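Local atomic coordinates of monooxygenase (PDB entry 2I7G), a protein that is probably a flavin-dependent monooxygenase of the bacterial luciferase-like family, built on a TIM barrel and assembled with a second copy of itself. Residues L52-L57 / D64-G69; F330-A335 / E349-K354; T83-A88 / I95-A100. All coordinates share one frame; numbering follows the deposited sequence.

Contact 1: L52-L57 / D64-G69; sequences LEEIEL and DVFGLG
I55 of the helix lies over one face of the F66 ring from the strand. Its CG1 sits 3.5 Å from the centroid of the F66 ring and only 5° off the ring normal, a CH-pi contact over the middle of the ring; the nearest single pair is I55 CG1 to F66 CE2 at 3.6 Å. With I55 CG1 anti to its own carbonyl carbon (chi1 -62°), that carbon is set over the ring, and the extended second torsion then sends CD1 on to L68 CD2 at 4.4 Å. E54 comes to the same ring at its edge: OE2 lies in the ring plane, 3.8 Å from F66 CZ, with carboxylate and ring planes turned 53° apart. The other carboxylate oxygen, OE1, makes a salt bridge to R47, two turns earlier on the same helix, and this holds the acid in place beside an apolar ring.

Helix and strand run nearly antiparallel, their axes 9.6 Å apart at closest approach. They are the second and third elements of the beta-alpha-beta unit 23-28, 40-60, 65-68. F66 also packs on L26 and T28 of strand 23-28, I55 reaches A88 of helix 81-89, and E54 touches I344 and I348 of helix 341-363.

Contact 2: F330-A335 / E349-K354; sequences FLLQMA and ELYGTK
Strand 329-333 of the parallel barrel sheet and the C-terminal helix 341-363 that follows it in the chain meet here through one long aromatic side chain, Y351, reaching from the helix to the strand. Its phenol oxygen does most of the touching. Y351 OH arrives at the edge of the F330 ring, in the plane of that ring, 3.3 Å from F330 CD2 and 3.6 Å from F330 CE2. The same oxygen lies 4.0 Å from L332 CB, so it sits beside F330 and L332 alike. L332 and Y351 run alongside each other, pointing opposite ways: L332 CD2 stands over one face of the Y351 ring, displaced toward the rim, and is 4.1 Å from Y351 CE2.

With CG anti to the backbone N (chi1 -169°), the tyrosine projects from the helix and spans backbones whose closest CA atoms, those of L332 and Y351, are still 9.6 Å apart. No hydrogen bond links the two segments. The buried hydroxyl is satisfied instead by the backbone carbonyl of G25 on strand 23-28, which helps to hold the phenol end of Y351 against the sheet. On the helix itself, E349 O accepts from both T353 N and T353 OG1, the latter at 2.9 Å and from above the carbonyl plane.

Around the pair, F330 meets the ring of F307 and packs on I318 of helix 311-325, while Y351 also touches L24 and L26. Apolar packing of this kind between an outer helix and a barrel strand is characteristic of a TIM barrel.

Contact 3: T83-A88 / I95-A100; sequences TVLAAA and IRLTSA
S99 O accepts a hydrogen bond from T98 OG1 at 2.7 Å, in the carbonyl plane and on a lone pair, at the end of the strand where L85 reaches across from the helix. L85 extends onto the strand backbone: its CD1 rests there rather than on a side chain, 3.5 Å from T98 C and 3.8 Å from S99 N. The other branch, L85 CD2, touches L97 CB at 4.1 Å. In L85, chi1 (-66°) sets CG toward the strand and chi2 (171°) parts the two methyls between these neighbours.

L97 answers from the strand, lying alongside L85 but pointing the other way. Its CD1 comes up to the backbone at L85 O, 3.9 Å away, while CD2 lies 3.9 Å from A88 CB, one helical turn further on. No hydrogen bond crosses between the segments; aliphatic side chains pack on each other and on backbone. The polar end of S99 turns elsewhere, to S102 and to the backbone N of M130.

The helix and strand axes approach to 8.9 Å at 172°, almost antiparallel, as the last two elements of the beta-alpha-beta unit 65-68, 81-89, 96-99. L85 also packs on L68 of strand 65-68 and on F116 and V119 of helix 109-122, A88 meets I55 of helix 40-60, and A86 packs on T83 of the second subunit.

How the contacts relate
All three contacts are buried and bring helices onto strands of the same parallel sheet. Contacts 1 and 3 are the closest pair, with centres about 7 Å apart: their strands are neighbours, joined by probable backbone hydrogen bonds such as F66 N to R96 O, and L68 packs on L85. Contacts 1 and 2, with centres about 10 Å apart, touch where E54 meets A335 and V65 meets L331; the centres of contacts 2 and 3 are about 17 Å apart, and the two do not touch. Their chemistry differs: contact 1 places an aliphatic chain over a ring, contact 2 brings in a buried phenol, and contact 3 is leucine and alanine packing near the second subunit.

Contact 1: L52-L57 / D64-G69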
ATOM      1  N   LEU B  52      -6.876   0.303 -13.135  0.50 22.17           N
ATOM      2  CA  LEU B  52      -7.926  -0.344 -12.370  0.50 22.47           C
ATOM      3  C   LEU B  52      -8.961  -0.925 -13.319  0.50 22.55           C
ATOM      4  O   LEU B  52      -9.375  -2.058 -13.132  0.50 22.15           O
ATOM      5  CB  LEU B  52      -8.549   0.592 -11.321  0.50 23.90           C
ATOM      6  CG  LEU B  52      -7.941   0.511  -9.894  0.50 23.86           C
ATOM      7  CD1 LEU B  52      -8.251  -0.818  -9.203  0.50 26.71           C
ATOM      8  CD2 LEU B  52      -6.425   0.791  -9.870  0.50 23.55           C
ATOM      9  N   GLU B  53      -9.349  -0.162 -14.345  1.00 22.74           N
ATOM     10  CA  GLU B  53     -10.293  -0.671 -15.345  1.00 24.50           C
ATOM     11  C   GLU B  53      -9.759  -1.941 -16.035  1.00 23.62           C
ATOM     12  O   GLU B  53     -10.534  -2.869 -16.269  1.00 24.38           O
ATOM     13  CB  GLU B  53     -10.626   0.394 -16.374  1.00 24.11           C
ATOM     14  CG  GLU B  53     -11.490   1.544 -15.803  1.00 25.27           C
ATOM     15  CD  GLU B  53     -11.777   2.613 -16.865  1.00 30.73           C
ATOM     16  OE1 GLU B  53     -11.316   2.440 -18.035  1.00 35.92           O
ATOM     17  OE2 GLU B  53     -12.497   3.601 -16.546  1.00 35.71           O
ATOM     18  N   GLU B  54      -8.464  -1.960 -16.358  1.00 23.91           N
ATOM     19  CA  GLU B  54      -7.811  -3.160 -16.933  1.00 24.59           C
ATOM     20  C   GLU B  54      -7.992  -4.345 -15.996  1.00 23.24           C
ATOM     21  O   GLU B  54      -8.334  -5.430 -16.453  1.00 22.21           O
ATOM     22  CB  GLU B  54      -6.286  -2.997 -17.150  1.00 24.97           C
ATOM     23  CG  GLU B  54      -5.879  -1.912 -18.144  1.00 28.99           C
ATOM     24  CD  GLU B  54      -4.333  -1.698 -18.175  1.00 29.21           C
ATOM     25  OE1 GLU B  54      -3.908  -0.519 -18.241  1.00 29.29           O
ATOM     26  OE2 GLU B  54      -3.578  -2.721 -18.118  1.00 31.01           O
ATOM     27  N   ILE B  55      -7.659  -4.145 -14.717  1.00 22.68           N
ATOM     28  CA  ILE B  55      -7.670  -5.261 -13.731  1.00 22.05           C
ATOM     29  C   ILE B  55      -9.101  -5.752 -13.518  1.00 22.77           C
ATOM     30  O   ILE B  55      -9.360  -6.965 -13.490  1.00 21.22           O
ATOM     31  CB  ILE B  55      -7.015  -4.828 -12.387  1.00 22.37           C
ATOM     32  CG1 ILE B  55      -5.554  -4.463 -12.640  1.00 23.37           C
ATOM     33  CG2 ILE B  55      -7.053  -5.994 -11.385  1.00 22.89           C
ATOM     34  CD1 ILE B  55      -4.876  -3.673 -11.468  1.00 22.98           C
ATOM     35  N   GLU B  56     -10.048  -4.827 -13.398  0.50 22.49           N
ATOM     36  CA  GLU B  56     -11.434  -5.222 -13.202  0.50 22.76           C
ATOM     37  C   GLU B  56     -11.962  -6.021 -14.404  0.50 22.40           C
ATOM     38  O   GLU B  56     -12.656  -7.033 -14.223  0.50 22.10           O
ATOM     39  CB  GLU B  56     -12.323  -4.015 -12.940  0.50 23.55           C
ATOM     40  CG  GLU B  56     -12.039  -3.258 -11.636  0.50 23.72           C
ATOM     41  CD  GLU B  56     -12.435  -1.796 -11.760  0.50 27.30           C
ATOM     42  OE1 GLU B  56     -13.173  -1.469 -12.717  0.50 30.39           O
ATOM     43  OE2 GLU B  56     -12.002  -0.966 -10.928  0.50 29.78           O
ATOM     44  N   LEU B  57     -11.610  -5.587 -15.615  1.00 22.41           N
ATOM     45  CA  LEU B  57     -12.035  -6.308 -16.805  1.00 23.07           C
ATOM     46  C   LEU B  57     -11.433  -7.702 -16.827  1.00 21.66           C
ATOM     47  O   LEU B  57     -12.143  -8.660 -17.102  1.00 21.56           O
ATOM     48  CB  LEU B  57     -11.680  -5.545 -18.089  1.00 22.41           C
ATOM     49  CG  LEU B  57     -12.158  -6.283 -19.359  1.00 21.98           C
ATOM     50  CD1 LEU B  57     -13.678  -6.497 -19.333  1.00 21.62           C
ATOM     51  CD2 LEU B  57     -11.720  -5.504 -20.611  1.00 24.58           C
ATOM     52  N   ASP B  64      -6.680 -15.309 -14.805  1.00 22.86           N
ATOM     53  CA  ASP B  64      -6.295 -15.945 -13.534  1.00 22.75           C
ATOM     54  C   ASP B  64      -5.416 -15.103 -12.650  1.00 22.07           C
ATOM     55  O   ASP B  64      -5.458 -15.247 -11.431  1.00 22.04           O
ATOM     56  CB  ASP B  64      -5.602 -17.280 -13.813  1.00 23.88           C
ATOM     57  CG  ASP B  64      -6.535 -18.257 -14.524  1.00 28.02           C
ATOM     58  OD1 ASP B  64      -7.612 -18.564 -13.950  1.00 25.56           O
ATOM     59  OD2 ASP B  64      -6.211 -18.669 -15.656  1.00 26.39           O
ATOM     60  N   VAL B  65      -4.585 -14.250 -13.260  1.00 21.01           N
ATOM     61  CA  VAL B  65      -3.558 -13.514 -12.509  1.00 22.09           C
ATOM     62  C   VAL B  65      -3.367 -12.156 -13.149  1.00 22.10           C
ATOM     63  O   VAL B  65      -3.401 -12.040 -14.380  1.00 22.02           O
ATOM     64  CB  VAL B  65      -2.169 -14.229 -12.603  1.00 22.47           C
ATOM     65  CG1 VAL B  65      -1.084 -13.407 -11.873  1.00 23.09           C
ATOM     66  CG2 VAL B  65      -2.253 -15.667 -12.110  1.00 24.91           C
ATOM     67  N   PHE B  66      -3.150 -11.138 -12.310  1.00 20.93           N
ATOM     68  CA  PHE B  66      -2.707  -9.842 -12.806  1.00 20.87           C
ATOM     69  C   PHE B  66      -1.517  -9.358 -11.965  1.00 22.43           C
ATOM     70  O   PHE B  66      -1.605  -9.316 -10.702  1.00 21.96           O
ATOM     71  CB  PHE B  66      -3.885  -8.835 -12.741  1.00 21.23           C
ATOM     72  CG  PHE B  66      -3.742  -7.641 -13.693  1.00 22.50           C
ATOM     73  CD1 PHE B  66      -4.624  -7.504 -14.781  1.00 24.99           C
ATOM     74  CD2 PHE B  66      -2.745  -6.701 -13.502  1.00 26.64           C
ATOM     75  CE1 PHE B  66      -4.520  -6.431 -15.673  1.00 24.86           C
ATOM     76  CE2 PHE B  66      -2.592  -5.602 -14.387  1.00 25.10           C
ATOM     77  CZ  PHE B  66      -3.494  -5.472 -15.492  1.00 23.94           C
ATOM     78  N   GLY B  67      -0.436  -9.008 -12.661  1.00 21.91           N
ATOM     79  CA  GLY B  67       0.807  -8.508 -12.013  1.00 21.59           C
ATOM     80  C   GLY B  67       1.127  -7.047 -12.272  1.00 22.11           C
ATOM     81  O   GLY B  67       0.893  -6.534 -13.385  1.00 22.67           O
ATOM     82  N   LEU B  68       1.704  -6.367 -11.267  1.00 20.92           N
ATOM     83  CA  LEU B  68       2.139  -4.967 -11.443  1.00 22.07           C
ATOM     84  C   LEU B  68       3.608  -4.893 -11.004  1.00 23.09           C
ATOM     85  O   LEU B  68       3.972  -5.405  -9.907  1.00 23.06           O
ATOM     86  CB  LEU B  68       1.361  -4.026 -10.541  1.00 22.49           C
ATOM     87  CG  LEU B  68      -0.146  -4.040 -10.708  1.00 25.79           C
ATOM     88  CD1 LEU B  68      -0.729  -3.002  -9.743  1.00 25.02           C
ATOM     89  CD2 LEU B  68      -0.563  -3.635 -12.145  1.00 30.19           C
ATOM     90  N   GLY B  69       4.434  -4.307 -11.866  1.00 23.05           N
ATOM     91  CA  GLY B  69       5.871  -4.203 -11.589  1.00 24.66           C
ATOM     92  C   GLY B  69       6.256  -2.904 -10.922  1.00 26.43           C
ATOM     93  O   GLY B  69       5.586  -1.876 -11.080  1.00 29.16           O
TER

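Contact 2: F330-A335 / E349-K354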
ATOM      1  N   PHE B 330       1.218 -18.613 -17.549  1.00 20.89           N
ATOM      2  CA  PHE B 330       1.592 -17.797 -18.713  1.00 20.58           C
ATOM      3  C   PHE B 330       1.154 -16.380 -18.417  1.00 21.24           C
ATOM      4  O   PHE B 330      -0.048 -16.149 -18.211  1.00 21.75           O
ATOM      5  CB  PHE B 330       0.908 -18.319 -19.998  1.00 20.32           C
ATOM      6  CG  PHE B 330       1.106 -17.447 -21.193  1.00 22.66           C
ATOM      7  CD1 PHE B 330       2.251 -17.602 -21.994  1.00 23.10           C
ATOM      8  CD2 PHE B 330       0.163 -16.454 -21.530  1.00 19.96           C
ATOM      9  CE1 PHE B 330       2.479 -16.783 -23.101  1.00 21.23           C
ATOM     10  CE2 PHE B 330       0.353 -15.656 -22.687  1.00 20.77           C
ATOM     11  CZ  PHE B 330       1.527 -15.806 -23.456  1.00 22.32           C
ATOM     12  N   LEU B 331       2.088 -15.419 -18.408  1.00 20.90           N
ATOM     13  CA  LEU B 331       1.778 -14.025 -18.132  1.00 21.55           C
ATOM     14  C   LEU B 331       2.156 -13.136 -19.322  1.00 21.94           C
ATOM     15  O   LEU B 331       3.291 -13.173 -19.800  1.00 22.63           O
ATOM     16  CB  LEU B 331       2.538 -13.517 -16.891  1.00 22.54           C
ATOM     17  CG  LEU B 331       2.192 -14.071 -15.512  1.00 25.08           C
ATOM     18  CD1 LEU B 331       2.897 -13.140 -14.460  1.00 27.33           C
ATOM     19  CD2 LEU B 331       0.648 -14.146 -15.285  1.00 25.72           C
ATOM     20  N   LEU B 332       1.201 -12.329 -19.770  1.00 22.62           N
ATOM     21  CA  LEU B 332       1.382 -11.543 -20.992  1.00 22.15           C
ATOM     22  C   LEU B 332       1.427 -10.056 -20.636  1.00 22.60           C
ATOM     23  O   LEU B 332       0.505  -9.573 -19.938  1.00 22.81           O
ATOM     24  CB  LEU B 332       0.165 -11.838 -21.887  1.00 22.84           C
ATOM     25  CG  LEU B 332       0.164 -11.106 -23.223  1.00 23.36           C
ATOM     26  CD1 LEU B 332       1.403 -11.460 -24.089  1.00 23.64           C
ATOM     27  CD2 LEU B 332      -1.222 -11.329 -24.016  1.00 22.76           C
ATOM     28  N   GLN B 333       2.423  -9.328 -21.143  1.00 22.31           N
ATOM     29  CA  GLN B 333       2.500  -7.868 -20.951  1.00 23.73           C
ATOM     30  C   GLN B 333       2.163  -7.200 -22.289  1.00 24.65           C
ATOM     31  O   GLN B 333       2.948  -7.283 -23.247  1.00 23.38           O
ATOM     32  CB  GLN B 333       3.886  -7.447 -20.440  1.00 24.26           C
ATOM     33  CG  GLN B 333       4.023  -5.924 -20.319  1.00 24.44           C
ATOM     34  CD  GLN B 333       5.344  -5.483 -19.685  1.00 28.49           C
ATOM     35  OE1 GLN B 333       5.731  -5.954 -18.609  1.00 41.41           O
ATOM     36  NE2 GLN B 333       5.976  -4.549 -20.291  1.00 27.84           N
HETATM   37  N   MSE B 334       0.973  -6.601 -22.355  0.50 23.65           N
HETATM   38  CA  MSE B 334       0.491  -5.878 -23.549  0.50 23.97           C
HETATM   39  C   MSE B 334       0.571  -4.366 -23.331  0.50 24.92           C
HETATM   40  O   MSE B 334       0.972  -3.598 -24.226  0.50 24.69           O
HETATM   41  CB  MSE B 334      -0.981  -6.236 -23.837  0.50 24.00           C
HETATM   42  CG  MSE B 334      -1.277  -7.718 -23.949  0.50 22.80           C
HETATM   43 SE   MSE B 334      -3.134  -8.097 -24.525  0.35 24.16          SE
HETATM   44  CE  MSE B 334      -4.079  -7.362 -23.022  0.50 26.61           C
ATOM     45  N   ALA B 335       0.151  -3.928 -22.141  1.00 25.33           N
ATOM     46  CA  ALA B 335       0.007  -2.477 -21.871  1.00 26.03           C
ATOM     47  C   ALA B 335       1.425  -1.929 -21.657  1.00 27.73           C
ATOM     48  O   ALA B 335       1.982  -2.003 -20.535  1.00 28.43           O
ATOM     49  CB  ALA B 335      -0.873  -2.251 -20.649  1.00 26.89           C
ATOM     50  N   GLU B 349     -10.338  -8.167 -23.231  0.50 22.72           N
ATOM     51  CA  GLU B 349     -11.582  -8.861 -23.561  0.50 22.64           C
ATOM     52  C   GLU B 349     -11.330 -10.087 -24.440  0.50 22.37           C
ATOM     53  O   GLU B 349     -11.791 -11.183 -24.120  0.50 21.69           O
ATOM     54  CB  GLU B 349     -12.591  -7.917 -24.228  0.50 23.79           C
ATOM     55  CG  GLU B 349     -13.816  -8.663 -24.759  0.50 26.76           C
ATOM     56  CD  GLU B 349     -15.155  -8.072 -24.313  0.50 32.57           C
ATOM     57  OE1 GLU B 349     -15.343  -7.816 -23.096  0.50 34.57           O
ATOM     58  OE2 GLU B 349     -16.041  -7.912 -25.180  0.50 33.51           O
ATOM     59  N   LEU B 350     -10.589  -9.906 -25.532  1.00 21.69           N
ATOM     60  CA  LEU B 350     -10.267 -11.038 -26.434  1.00 22.57           C
ATOM     61  C   LEU B 350      -9.444 -12.119 -25.742  1.00 22.16           C
ATOM     62  O   LEU B 350      -9.656 -13.326 -25.961  1.00 22.58           O
ATOM     63  CB  LEU B 350      -9.564 -10.539 -27.695  1.00 23.06           C
ATOM     64  CG  LEU B 350     -10.456  -9.722 -28.638  1.00 23.02           C
ATOM     65  CD1 LEU B 350      -9.545  -9.124 -29.700  1.00 23.10           C
ATOM     66  CD2 LEU B 350     -11.610 -10.564 -29.269  1.00 22.96           C
ATOM     67  N   TYR B 351      -8.498 -11.689 -24.906  1.00 21.94           N
ATOM     68  CA  TYR B 351      -7.679 -12.617 -24.114  1.00 22.45           C
ATOM     69  C   TYR B 351      -8.575 -13.529 -23.230  1.00 22.68           C
ATOM     70  O   TYR B 351      -8.473 -14.772 -23.293  1.00 24.08           O
ATOM     71  CB  TYR B 351      -6.668 -11.796 -23.296  1.00 23.62           C
ATOM     72  CG  TYR B 351      -5.559 -12.566 -22.612  1.00 22.68           C
ATOM     73  CD1 TYR B 351      -5.273 -13.907 -22.938  1.00 23.45           C
ATOM     74  CD2 TYR B 351      -4.788 -11.935 -21.620  1.00 23.70           C
ATOM     75  CE1 TYR B 351      -4.217 -14.602 -22.277  1.00 22.35           C
ATOM     76  CE2 TYR B 351      -3.722 -12.612 -20.979  1.00 21.93           C
ATOM     77  CZ  TYR B 351      -3.455 -13.931 -21.306  1.00 23.00           C
ATOM     78  OH  TYR B 351      -2.414 -14.581 -20.680  1.00 22.89           O
ATOM     79  N   GLY B 352      -9.475 -12.935 -22.448  1.00 22.48           N
ATOM     80  CA  GLY B 352     -10.308 -13.726 -21.524  1.00 23.94           C
ATOM     81  C   GLY B 352     -11.395 -14.515 -22.223  1.00 24.69           C
ATOM     82  O   GLY B 352     -11.708 -15.649 -21.821  1.00 24.54           O
ATOM     83  N   THR B 353     -11.968 -13.960 -23.286  1.00 24.73           N
ATOM     84  CA  THR B 353     -13.153 -14.582 -23.879  1.00 25.69           C
ATOM     85  C   THR B 353     -12.863 -15.517 -25.057  1.00 27.02           C
ATOM     86  O   THR B 353     -13.692 -16.394 -25.360  1.00 27.44           O
ATOM     87  CB  THR B 353     -14.237 -13.549 -24.278  1.00 26.67           C
ATOM     88  OG1 THR B 353     -13.769 -12.784 -25.406  1.00 27.76           O
ATOM     89  CG2 THR B 353     -14.550 -12.636 -23.083  1.00 23.83           C
ATOM     90  N   LYS B 354     -11.722 -15.334 -25.733  1.00 26.09           N
ATOM     91  CA  LYS B 354     -11.391 -16.169 -26.893  1.00 26.99           C
ATOM     92  C   LYS B 354     -10.137 -16.990 -26.680  1.00 26.64           C
ATOM     93  O   LYS B 354     -10.158 -18.226 -26.887  1.00 27.39           O
ATOM     94  CB  LYS B 354     -11.271 -15.358 -28.193  1.00 28.07           C
ATOM     95  CG  LYS B 354     -12.410 -14.378 -28.492  1.00 32.37           C
ATOM     96  CD  LYS B 354     -13.781 -15.047 -28.626  1.00 40.27           C
ATOM     97  CE  LYS B 354     -14.892 -14.028 -28.280  1.00 44.03           C
ATOM     98  NZ  LYS B 354     -16.276 -14.579 -28.488  1.00 44.06           N
TER

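Contact 3: T83-A88 / I95-A100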
ATOM      1  N   THR B  83       0.474  -1.111  -2.977  1.00 21.61           N
ATOM      2  CA  THR B  83      -0.498  -0.028  -2.743  1.00 21.33           C
ATOM      3  C   THR B  83      -1.615  -0.080  -3.815  1.00 22.23           C
ATOM      4  O   THR B  83      -2.808  -0.024  -3.513  1.00 21.86           O
ATOM      5  CB  THR B  83       0.195   1.369  -2.677  1.00 21.93           C
ATOM      6  OG1 THR B  83       1.295   1.321  -1.725  1.00 20.77           O
ATOM      7  CG2 THR B  83      -0.821   2.451  -2.264  1.00 19.99           C
ATOM      8  N   VAL B  84      -1.207  -0.196  -5.083  1.00 21.87           N
ATOM      9  CA  VAL B  84      -2.166  -0.320  -6.155  1.00 21.42           C
ATOM     10  C   VAL B  84      -2.983  -1.650  -6.096  1.00 20.77           C
ATOM     11  O   VAL B  84      -4.214  -1.626  -6.353  1.00 19.87           O
ATOM     12  CB  VAL B  84      -1.492  -0.080  -7.556  1.00 20.54           C
ATOM     13  CG1 VAL B  84      -2.572  -0.128  -8.614  1.00 21.40           C
ATOM     14  CG2 VAL B  84      -0.776   1.301  -7.594  1.00 21.08           C
ATOM     15  N   LEU B  85      -2.336  -2.757  -5.725  1.00 21.23           N
ATOM     16  CA  LEU B  85      -3.003  -4.081  -5.655  1.00 20.99           C
ATOM     17  C   LEU B  85      -4.074  -4.048  -4.566  1.00 20.97           C
ATOM     18  O   LEU B  85      -5.077  -4.742  -4.665  1.00 20.55           O
ATOM     19  CB  LEU B  85      -2.007  -5.234  -5.424  1.00 21.05           C
ATOM     20  CG  LEU B  85      -1.027  -5.454  -6.617  1.00 22.81           C
ATOM     21  CD1 LEU B  85       0.052  -6.445  -6.234  1.00 25.48           C
ATOM     22  CD2 LEU B  85      -1.804  -5.870  -7.947  1.00 23.11           C
ATOM     23  N   ALA B  86      -3.841  -3.272  -3.507  1.00 20.36           N
ATOM     24  CA  ALA B  86      -4.894  -3.072  -2.469  1.00 21.67           C
ATOM     25  C   ALA B  86      -6.180  -2.530  -3.066  1.00 20.77           C
ATOM     26  O   ALA B  86      -7.295  -2.965  -2.717  1.00 22.06           O
ATOM     27  CB  ALA B  86      -4.403  -2.146  -1.349  1.00 21.97           C
ATOM     28  N   ALA B  87      -6.034  -1.520  -3.931  1.00 21.35           N
ATOM     29  CA  ALA B  87      -7.209  -0.967  -4.609  1.00 21.47           C
ATOM     30  C   ALA B  87      -7.852  -2.030  -5.537  1.00 20.69           C
ATOM     31  O   ALA B  87      -9.078  -2.171  -5.604  1.00 20.91           O
ATOM     32  CB  ALA B  87      -6.810   0.273  -5.372  1.00 21.35           C
ATOM     33  N   ALA B  88      -7.022  -2.745  -6.277  1.00 20.28           N
ATOM     34  CA  ALA B  88      -7.511  -3.815  -7.170  1.00 21.13           C
ATOM     35  C   ALA B  88      -8.275  -4.856  -6.334  1.00 21.03           C
ATOM     36  O   ALA B  88      -9.308  -5.349  -6.777  1.00 21.26           O
ATOM     37  CB  ALA B  88      -6.332  -4.503  -7.877  1.00 22.28           C
ATOM     38  N   ILE B  95      -9.575 -12.890  -9.613  1.00 21.52           N
ATOM     39  CA  ILE B  95      -8.206 -12.812 -10.134  1.00 21.50           C
ATOM     40  C   ILE B  95      -7.148 -12.744  -9.022  1.00 21.63           C
ATOM     41  O   ILE B  95      -7.342 -12.071  -8.006  1.00 23.40           O
ATOM     42  CB  ILE B  95      -8.088 -11.627 -11.125  1.00 20.20           C
ATOM     43  CG1 ILE B  95      -6.863 -11.773 -12.043  1.00 21.85           C
ATOM     44  CG2 ILE B  95      -8.160 -10.291 -10.408  1.00 21.91           C
ATOM     45  CD1 ILE B  95      -7.043 -10.964 -13.334  1.00 21.34           C
ATOM     46  N   ARG B  96      -6.050 -13.467  -9.203  1.00 21.35           N
ATOM     47  CA  ARG B  96      -4.971 -13.357  -8.261  1.00 22.05           C
ATOM     48  C   ARG B  96      -4.155 -12.107  -8.527  1.00 22.30           C
ATOM     49  O   ARG B  96      -4.047 -11.644  -9.674  1.00 23.79           O
ATOM     50  CB  ARG B  96      -4.158 -14.634  -8.213  1.00 23.12           C
ATOM     51  CG  ARG B  96      -5.089 -15.786  -7.715  1.00 25.52           C
ATOM     52  CD  ARG B  96      -4.410 -17.058  -7.377  1.00 27.85           C
ATOM     53  NE  ARG B  96      -3.363 -16.875  -6.393  1.00 29.04           N
ATOM     54  CZ  ARG B  96      -3.535 -17.034  -5.082  1.00 27.67           C
ATOM     55  NH1 ARG B  96      -4.730 -17.365  -4.568  1.00 26.15           N
ATOM     56  NH2 ARG B  96      -2.504 -16.840  -4.287  1.00 28.44           N
ATOM     57  N   LEU B  97      -3.587 -11.555  -7.472  1.00 21.55           N
ATOM     58  CA  LEU B  97      -2.993 -10.204  -7.541  1.00 21.05           C
ATOM     59  C   LEU B  97      -1.531 -10.265  -7.088  1.00 22.41           C
ATOM     60  O   LEU B  97      -1.246 -10.578  -5.897  1.00 21.48           O
ATOM     61  CB  LEU B  97      -3.777  -9.254  -6.611  1.00 20.54           C
ATOM     62  CG  LEU B  97      -5.256  -9.014  -7.052  1.00 21.89           C
ATOM     63  CD1 LEU B  97      -5.995  -8.314  -5.899  1.00 23.83           C
ATOM     64  CD2 LEU B  97      -5.346  -8.223  -8.367  1.00 21.85           C
ATOM     65  N   THR B  98      -0.612  -9.975  -7.997  1.00 21.18           N
ATOM     66  CA  THR B  98       0.831 -10.198  -7.673  1.00 21.91           C
ATOM     67  C   THR B  98       1.670  -8.977  -8.043  1.00 20.93           C
ATOM     68  O   THR B  98       1.334  -8.230  -8.972  1.00 21.79           O
ATOM     69  CB  THR B  98       1.421 -11.476  -8.370  1.00 23.12           C
ATOM     70  OG1 THR B  98       2.788 -11.695  -7.995  1.00 23.21           O
ATOM     71  CG2 THR B  98       1.341 -11.379  -9.912  1.00 23.47           C
ATOM     72  N   SER B  99       2.771  -8.784  -7.333  1.00 20.72           N
ATOM     73  CA  SER B  99       3.824  -7.925  -7.922  1.00 20.97           C
ATOM     74  C   SER B  99       4.485  -8.687  -9.112  1.00 21.96           C
ATOM     75  O   SER B  99       4.407  -9.914  -9.192  1.00 21.95           O
ATOM     76  CB  SER B  99       4.865  -7.531  -6.878  1.00 21.53           C
ATOM     77  OG  SER B  99       5.413  -8.671  -6.238  1.00 21.89           O
ATOM     78  N   ALA B 100       5.136  -7.956 -10.007  1.00 22.41           N
ATOM     79  CA  ALA B 100       5.787  -8.553 -11.191  1.00 22.72           C
ATOM     80  C   ALA B 100       6.769  -7.518 -11.776  1.00 23.35           C
ATOM     81  O   ALA B 100       6.586  -7.083 -12.904  1.00 25.42           O
ATOM     82  CB  ALA B 100       4.676  -8.968 -12.253  1.00 22.55           C
TER